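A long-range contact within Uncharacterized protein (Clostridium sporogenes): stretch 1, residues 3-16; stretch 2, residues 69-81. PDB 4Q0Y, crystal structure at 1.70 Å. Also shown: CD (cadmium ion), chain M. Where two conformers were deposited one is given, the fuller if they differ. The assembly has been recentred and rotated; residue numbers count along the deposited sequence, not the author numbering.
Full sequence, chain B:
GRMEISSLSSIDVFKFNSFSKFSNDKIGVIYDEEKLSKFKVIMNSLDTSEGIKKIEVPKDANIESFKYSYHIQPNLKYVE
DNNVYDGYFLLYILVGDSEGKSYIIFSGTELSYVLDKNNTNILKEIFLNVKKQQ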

# COMPACT_ATOMS: atom_id res chain seq x y z
N MSE B 3 -5.32 15.51 0.82
CA MSE B 3 -5.49 14.77 -0.48
C MSE B 3 -4.77 13.44 -0.46
O MSE B 3 -3.54 13.39 -0.45
CB MSE B 3 -5.00 15.61 -1.64
CG MSE B 3 -5.76 16.91 -1.80
SE MSE B 3 -5.17 17.83 -3.45
CE MSE B 3 -3.77 16.68 -4.24
N GLU B 4 -5.54 12.35 -0.45
CA GLU B 4 -5.00 10.97 -0.41
C GLU B 4 -5.51 10.19 -1.64
O GLU B 4 -6.73 10.20 -1.85
CB GLU B 4 -5.50 10.24 0.87
CG GLU B 4 -4.70 8.99 1.28
CD GLU B 4 -3.34 9.30 1.89
OE1 GLU B 4 -2.94 10.48 2.03
OE2 GLU B 4 -2.64 8.35 2.27
N ILE B 5 -4.61 9.47 -2.35
CA ILE B 5 -5.00 8.61 -3.49
C ILE B 5 -5.73 7.41 -2.93
O ILE B 5 -5.18 6.66 -2.10
CB ILE B 5 -3.83 8.09 -4.35
CG1 ILE B 5 -3.01 9.25 -4.92
CG2 ILE B 5 -4.35 7.20 -5.51
CD1 ILE B 5 -1.64 8.84 -5.45
N SER B 6 -6.96 7.22 -3.39
CA SER B 6 -7.77 6.07 -2.96
C SER B 6 -7.62 4.91 -3.91
O SER B 6 -7.70 3.75 -3.46
CB SER B 6 -9.25 6.41 -2.80
OG SER B 6 -9.74 7.08 -3.93
N SER B 7 -7.48 5.18 -5.21
CA SER B 7 -7.34 4.11 -6.21
C SER B 7 -6.72 4.64 -7.49
O SER B 7 -6.81 5.85 -7.77
CB SER B 7 -8.70 3.47 -6.53
OG SER B 7 -9.63 4.40 -7.10
N LEU B 8 -6.09 3.74 -8.25
CA LEU B 8 -5.65 4.00 -9.64
C LEU B 8 -6.45 3.12 -10.56
O LEU B 8 -6.64 1.95 -10.27
CB LEU B 8 -4.19 3.64 -9.86
CG LEU B 8 -3.17 4.69 -9.50
CD1 LEU B 8 -3.24 5.09 -8.05
CD2 LEU B 8 -1.80 4.13 -9.84
N SER B 9 -6.91 3.69 -11.67
CA SER B 9 -7.65 2.93 -12.69
C SER B 9 -6.72 2.43 -13.79
O SER B 9 -6.96 1.37 -14.35
CB SER B 9 -8.78 3.77 -13.27
OG SER B 9 -8.28 5.01 -13.74
N SER B 10 -5.66 3.19 -14.07
CA SER B 10 -4.66 2.79 -15.07
C SER B 10 -3.42 3.68 -14.97
O SER B 10 -3.46 4.72 -14.31
CB SER B 10 -5.22 2.92 -16.50
OG SER B 10 -5.58 4.24 -16.77
N ILE B 11 -2.36 3.25 -15.65
CA ILE B 11 -1.19 4.09 -15.88
C ILE B 11 -0.87 4.08 -17.37
O ILE B 11 -0.50 3.05 -17.91
CB ILE B 11 0.07 3.62 -15.09
CG1 ILE B 11 -0.18 3.50 -13.58
CG2 ILE B 11 1.24 4.55 -15.37
CD1 ILE B 11 0.85 2.69 -12.83
N ASP B 12 -0.99 5.22 -18.03
CA ASP B 12 -0.57 5.36 -19.43
C ASP B 12 0.95 5.50 -19.45
O ASP B 12 1.52 6.23 -18.63
CB ASP B 12 -1.21 6.56 -20.10
CG ASP B 12 -2.70 6.39 -20.22
OD1 ASP B 12 -3.10 5.42 -20.86
OD2 ASP B 12 -3.46 7.22 -19.71
N VAL B 13 1.60 4.79 -20.38
CA VAL B 13 3.05 4.71 -20.45
C VAL B 13 3.51 5.24 -21.81
O VAL B 13 3.02 4.82 -22.86
CB VAL B 13 3.56 3.28 -20.23
CG1 VAL B 13 5.10 3.23 -20.26
CG2 VAL B 13 3.01 2.72 -18.92
N PHE B 14 4.48 6.14 -21.77
CA PHE B 14 5.02 6.85 -22.93
C PHE B 14 6.54 6.75 -22.97
O PHE B 14 7.17 6.59 -21.91
CB PHE B 14 4.64 8.33 -22.90
CG PHE B 14 3.16 8.59 -22.83
CD1 PHE B 14 2.48 8.57 -21.58
CD2 PHE B 14 2.43 8.88 -23.98
CE1 PHE B 14 1.11 8.82 -21.50
CE2 PHE B 14 1.06 9.13 -23.89
CZ PHE B 14 0.41 9.09 -22.66
N LYS B 15 7.11 6.90 -24.16
CA LYS B 15 8.55 6.84 -24.33
C LYS B 15 9.21 8.04 -23.66
O LYS B 15 8.75 9.16 -23.81
CB LYS B 15 8.93 6.80 -25.81
CG LYS B 15 10.39 6.57 -26.07
CD LYS B 15 10.59 6.28 -27.54
CE LYS B 15 12.04 6.08 -27.86
NZ LYS B 15 12.64 4.97 -27.08
N PHE B 16 10.28 7.79 -22.91
CA PHE B 16 11.01 8.86 -22.22
C PHE B 16 11.86 9.56 -23.28
O PHE B 16 12.94 9.09 -23.62
CB PHE B 16 11.86 8.24 -21.09
CG PHE B 16 12.30 9.22 -20.04
CD1 PHE B 16 13.04 10.37 -20.38
CD2 PHE B 16 12.04 8.97 -18.70
CE1 PHE B 16 13.46 11.25 -19.39
CE2 PHE B 16 12.47 9.85 -17.70
CZ PHE B 16 13.16 11.00 -18.06
N SER B 69 12.91 3.39 -18.30
CA SER B 69 12.70 4.85 -18.29
C SER B 69 11.43 5.12 -19.08
O SER B 69 11.34 4.75 -20.25
CB SER B 69 13.87 5.67 -18.83
OG SER B 69 15.09 5.21 -18.32
N TYR B 70 10.48 5.75 -18.43
CA TYR B 70 9.19 6.09 -19.04
C TYR B 70 8.66 7.42 -18.56
O TYR B 70 9.06 7.92 -17.50
CB TYR B 70 8.17 5.02 -18.70
CG TYR B 70 8.42 3.65 -19.26
CD1 TYR B 70 8.45 3.43 -20.65
CD2 TYR B 70 8.55 2.53 -18.41
CE1 TYR B 70 8.66 2.18 -21.17
CE2 TYR B 70 8.75 1.25 -18.93
CZ TYR B 70 8.83 1.08 -20.30
OH TYR B 70 9.03 -0.17 -20.85
N HIS B 71 7.79 8.02 -19.38
CA HIS B 71 6.90 9.07 -18.92
C HIS B 71 5.60 8.36 -18.67
O HIS B 71 5.17 7.59 -19.51
CB HIS B 71 6.75 10.16 -19.97
CG HIS B 71 7.95 11.04 -20.09
ND1 HIS B 71 7.91 12.26 -20.73
CD2 HIS B 71 9.22 10.89 -19.64
CE1 HIS B 71 9.10 12.82 -20.69
NE2 HIS B 71 9.91 12.02 -20.02
N ILE B 72 5.00 8.61 -17.51
CA ILE B 72 3.80 7.92 -17.09
C ILE B 72 2.74 8.87 -16.57
O ILE B 72 3.03 9.92 -15.97
CB ILE B 72 4.09 6.81 -16.03
CG1 ILE B 72 4.66 7.42 -14.73
CG2 ILE B 72 5.04 5.78 -16.60
CD1 ILE B 72 4.78 6.41 -13.60
N GLN B 73 1.49 8.47 -16.82
CA GLN B 73 0.30 9.20 -16.40
C GLN B 73 -0.56 8.23 -15.61
O GLN B 73 -1.38 7.51 -16.20
CB GLN B 73 -0.45 9.77 -17.59
CG GLN B 73 -1.71 10.56 -17.21
CD GLN B 73 -2.50 11.00 -18.43
OE1 GLN B 73 -1.94 11.44 -19.45
NE2 GLN B 73 -3.81 10.86 -18.35
N PRO B 74 -0.39 8.20 -14.27
CA PRO B 74 -1.33 7.44 -13.44
C PRO B 74 -2.66 8.18 -13.38
O PRO B 74 -2.68 9.40 -13.11
CB PRO B 74 -0.66 7.41 -12.06
CG PRO B 74 0.27 8.56 -12.05
CD PRO B 74 0.75 8.70 -13.47
N ASN B 75 -3.73 7.45 -13.68
CA ASN B 75 -5.08 7.95 -13.65
C ASN B 75 -5.71 7.43 -12.38
O ASN B 75 -5.68 6.23 -12.11
CB ASN B 75 -5.83 7.47 -14.89
CG ASN B 75 -5.22 8.01 -16.15
OD1 ASN B 75 -5.14 9.23 -16.32
ND2 ASN B 75 -4.69 7.14 -16.98
N LEU B 76 -6.23 8.35 -11.57
CA LEU B 76 -6.55 8.02 -10.20
C LEU B 76 -7.77 8.71 -9.65
O LEU B 76 -8.32 9.65 -10.24
CB LEU B 76 -5.32 8.33 -9.34
CG LEU B 76 -4.79 9.77 -9.40
CD1 LEU B 76 -5.55 10.72 -8.50
CD2 LEU B 76 -3.30 9.75 -9.07
N LYS B 77 -8.17 8.23 -8.49
CA LYS B 77 -9.19 8.89 -7.65
C LYS B 77 -8.53 9.26 -6.36
O LYS B 77 -7.70 8.48 -5.86
CB LYS B 77 -10.39 7.99 -7.37
CG LYS B 77 -11.11 7.65 -8.63
CD LYS B 77 -12.32 6.76 -8.45
CE LYS B 77 -12.91 6.54 -9.85
NZ LYS B 77 -13.87 7.62 -10.25
N TYR B 78 -8.91 10.42 -5.81
CA TYR B 78 -8.45 10.85 -4.50
C TYR B 78 -9.55 11.43 -3.65
O TYR B 78 -10.59 11.86 -4.17
CB TYR B 78 -7.27 11.81 -4.67
CG TYR B 78 -7.60 13.13 -5.33
CD1 TYR B 78 -7.63 13.26 -6.73
CD2 TYR B 78 -7.86 14.26 -4.55
CE1 TYR B 78 -7.91 14.49 -7.33
CE2 TYR B 78 -8.15 15.50 -5.14
CZ TYR B 78 -8.17 15.60 -6.54
OH TYR B 78 -8.47 16.81 -7.15
N VAL B 79 -9.33 11.44 -2.34
CA VAL B 79 -10.28 11.92 -1.37
C VAL B 79 -9.79 13.26 -0.84
O VAL B 79 -8.61 13.38 -0.48
CB VAL B 79 -10.48 10.92 -0.21
CG1 VAL B 79 -11.31 11.52 0.91
CG2 VAL B 79 -11.13 9.64 -0.72
N GLU B 80 -10.70 14.21 -0.78
CA GLU B 80 -10.47 15.52 -0.17
C GLU B 80 -11.81 16.05 0.35
O GLU B 80 -12.83 15.99 -0.35
CB GLU B 80 -9.84 16.46 -1.21
CG GLU B 80 -9.58 17.87 -0.71
CD GLU B 80 -9.05 18.79 -1.80
OE1 GLU B 80 -8.42 18.33 -2.76
OE2 GLU B 80 -9.30 20.01 -1.69
N ASP B 81 -11.81 16.51 1.60
CA ASP B 81 -13.00 17.01 2.25
C ASP B 81 -14.18 16.00 2.20
O ASP B 81 -15.32 16.37 1.95
CB ASP B 81 -13.41 18.39 1.71
CG ASP B 81 -12.35 19.46 1.94
OD1 ASP B 81 -11.96 19.66 3.11
OD2 ASP B 81 -11.90 20.10 0.96
CD CD M . -7.70 20.19 -3.83
O HOH W 1 11.07 5.06 -22.88
O HOH W 2 -6.06 20.48 -5.13
O HOH W 3 -7.79 22.44 -2.67

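The two stretches are neighbouring antiparallel strands, their N-to-C directions 142° apart and their axes approaching to 4.4 Å; together they bury 1254 Å². Register follows from paired backbone bonds: Glu4 N to Val79 O at 3.2 Å and Val79 N to Glu4 O at 2.9 Å at one end, Asp12 N to Gln73 O at 3.0 Å and Gln73 N to Asp12 O at 2.9 Å further along. Two beta bulges, between Ile5 and Ser7 and between Leu8 and Ser10, each shift this register by one residue. At the first, Lys77 O accepts from Ser6 N at 2.9 Å and only weakly from Ser7 N at 3.4 Å; at the second, Asn75 O accepts from Ser9 N at 2.9 Å. Ser6 and Ser9 have similar backbone angles, phi/psi -93/-36° and -94/-32°, far from extended values, which is how the extra residue is accommodated.

His71 and Phe16 cover the most surface, 98 and 94 Å². Their rings form an edge-to-face pair, the edge of His71 toward the face of Phe16, with centroids 4.4 Å apart and planes at 68°; His71 CD2 lies 3.5 Å from Phe16 CG. Such a geometry sets the polarised C-H of the imidazole against the pi cloud of the phenyl ring. The backbone anchors His71 as well: Phe14 N donates to His71 O at 2.8 Å, and His71 N to Phe14 O at 3.0 Å. Beyond this pair a water continues the connection, accepting from Phe16 N at 2.8 Å and donating to Ser69 O at 2.7 Å.

Asn75, covering 84 Å², organises the polar face it shares with Ser10, Asp12 and Gln73. Its amide ND2 donates to Ser10 OG and to Asp12 OD2, both at 3.0 Å, with N-H...acceptor angles of 160° and 153°. Its OD1 accepts from Gln73 NE2 at 2.9 Å, so both ends of the carboxamide are used. The main chain is held too, Asn75 N reaching Ser10 O at 2.8 Å and 175°.

The other face, carrying Ile5, Leu8, Ile11, Val13, Ile72, Pro74, Leu76 and Tyr78, is largely apolar. Ile11 CG2 meets Ile72 CB at 3.7 Å, and Leu8 CD2 reaches Pro74 CB at 4.1 Å. Lacking an amide hydrogen, Pro74 occupies a non-hydrogen-bonded pair with Ile11, where no cross-strand N-H is required. Nearby, Val13 CG1 sits over the Tyr70 ring, 3.6 Å from its centroid and 23° off the normal, a CH-pi contact.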